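Local coordinates for TATA-box-binding protein (Methanococcus jannaschii, PDB 2Z8U) that probably binds the TATA box of archaeal promoters as a general transcription initiation factor, acting close to the site where RNA polymerase starts, at residues Ile13-Val18 against Lys166-Ala171. Residues are numbered along the deposited sequence; the frame is centred on the assembly and turned at random.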
# COMPACT_ATOMS: atom_id res chain seq x y z
N ILE B 13 8.34 -28.69 26.00
CA ILE B 13 9.19 -28.13 24.96
C ILE B 13 10.47 -28.95 24.78
O ILE B 13 11.16 -29.27 25.76
CB ILE B 13 9.57 -26.64 25.29
CG1 ILE B 13 8.37 -25.71 25.07
CG2 ILE B 13 10.86 -26.18 24.59
CD1 ILE B 13 7.75 -25.71 23.66
N LYS B 14 10.77 -29.30 23.53
CA LYS B 14 12.08 -29.86 23.16
C LYS B 14 12.72 -28.93 22.15
O LYS B 14 12.09 -28.60 21.15
CB LYS B 14 11.90 -31.26 22.54
CG LYS B 14 13.19 -31.82 21.92
CD LYS B 14 13.07 -33.32 21.62
CE LYS B 14 14.41 -33.91 21.16
NZ LYS B 14 15.59 -33.33 21.88
N ILE B 15 13.96 -28.51 22.42
CA ILE B 15 14.70 -27.67 21.48
C ILE B 15 15.33 -28.61 20.47
O ILE B 15 15.97 -29.62 20.84
CB ILE B 15 15.76 -26.81 22.19
CG1 ILE B 15 15.11 -25.96 23.30
CG2 ILE B 15 16.59 -25.98 21.18
CD1 ILE B 15 14.07 -24.98 22.81
N VAL B 16 15.09 -28.34 19.20
CA VAL B 16 15.54 -29.24 18.15
C VAL B 16 16.75 -28.65 17.45
O VAL B 16 17.68 -29.36 17.10
CB VAL B 16 14.40 -29.64 17.17
CG1 VAL B 16 14.96 -30.32 15.93
CG2 VAL B 16 13.42 -30.59 17.87
N ASN B 17 16.75 -27.34 17.29
CA ASN B 17 17.92 -26.68 16.77
C ASN B 17 18.08 -25.26 17.28
O ASN B 17 17.15 -24.67 17.81
CB ASN B 17 18.00 -26.78 15.21
CG ASN B 17 17.31 -25.63 14.46
OD1 ASN B 17 16.55 -25.87 13.52
ND2 ASN B 17 17.64 -24.40 14.80
N VAL B 18 19.28 -24.72 17.15
CA VAL B 18 19.49 -23.31 17.49
C VAL B 18 20.26 -22.65 16.35
O VAL B 18 20.94 -23.34 15.59
CB VAL B 18 20.26 -23.13 18.81
CG1 VAL B 18 19.54 -23.78 19.98
CG2 VAL B 18 21.72 -23.64 18.72
N LYS B 166 14.17 -16.80 21.04
CA LYS B 166 15.45 -16.31 21.55
C LYS B 166 15.90 -17.05 22.81
O LYS B 166 17.04 -16.90 23.26
CB LYS B 166 15.38 -14.81 21.83
CG LYS B 166 14.89 -14.01 20.63
CD LYS B 166 16.03 -13.74 19.67
CE LYS B 166 15.53 -13.08 18.38
NZ LYS B 166 16.66 -12.84 17.46
N SER B 167 14.99 -17.84 23.39
CA SER B 167 15.32 -18.56 24.61
C SER B 167 14.38 -19.71 24.89
O SER B 167 13.21 -19.73 24.47
CB SER B 167 15.35 -17.63 25.83
OG SER B 167 14.04 -17.37 26.30
N GLU B 168 14.93 -20.67 25.62
CA GLU B 168 14.18 -21.82 26.10
C GLU B 168 13.01 -21.37 27.01
O GLU B 168 11.91 -21.92 26.92
CB GLU B 168 15.15 -22.77 26.82
CG GLU B 168 14.74 -24.22 26.79
CD GLU B 168 13.99 -24.63 28.04
OE1 GLU B 168 14.11 -23.91 29.05
OE2 GLU B 168 13.29 -25.67 27.99
N GLU B 169 13.24 -20.38 27.86
CA GLU B 169 12.17 -19.79 28.69
C GLU B 169 11.03 -19.19 27.86
O GLU B 169 9.85 -19.38 28.18
CB GLU B 169 12.71 -18.75 29.67
CG GLU B 169 13.85 -17.88 29.14
CD GLU B 169 15.24 -18.48 29.41
OE1 GLU B 169 16.07 -17.77 30.02
OE2 GLU B 169 15.51 -19.63 28.99
N ASP B 170 11.38 -18.47 26.81
CA ASP B 170 10.37 -17.99 25.86
C ASP B 170 9.61 -19.12 25.17
O ASP B 170 8.46 -18.94 24.81
CB ASP B 170 10.98 -17.10 24.77
CG ASP B 170 11.20 -15.67 25.22
OD1 ASP B 170 10.68 -15.26 26.28
OD2 ASP B 170 11.92 -14.96 24.50
N ALA B 171 10.26 -20.26 24.93
CA ALA B 171 9.58 -21.40 24.28
C ALA B 171 8.45 -21.93 25.16
O ALA B 171 7.36 -22.28 24.66
CB ALA B 171 10.58 -22.53 23.98
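Apolar contacts join Ile13, just ahead of strand 14-23, and Ile15 on it to the first turn of helix 168-183; no hydrogen bond crosses between Ile13-Val18 and Lys166-Ala171. Ile13 and Ile15, two residues apart, both direct their side chains at the helix. In Ile13, chi1 of -73° sets CG1 beside the backbone N and leaves CG2 anti to it; CG2 packs on Ala171 CB at 3.7 Å, while the CG1-CD1 arm lies against the Ala171 carbonyl, CG1 3.6 Å from Ala171 O. An alanine in place of Ile13 would probably lose most of the cover this segment gives Ala171 and loosen the chain's approach to the helix. Ile15 turns its CG1 arm to the aliphatic part of Glu168, the two chains crossing obliquely with Ile15 CG1 3.9 Å from Glu168 CG. The bend at chi2 (-95°) brings Glu168 OE2 to 4.2 Å from Ile13 CG2.

Among polar bonds, Ser167 is the N-cap, its OG accepting from Asp170 N, and Asp170 pairs with Arg173. A classic beta bulge sets Val16 and Asn17 opposite Val110 of strand 105-114. The start of a first-repeat strand thus packs against the second-repeat helix, as in the pseudo-symmetric saddle of the TBP fold.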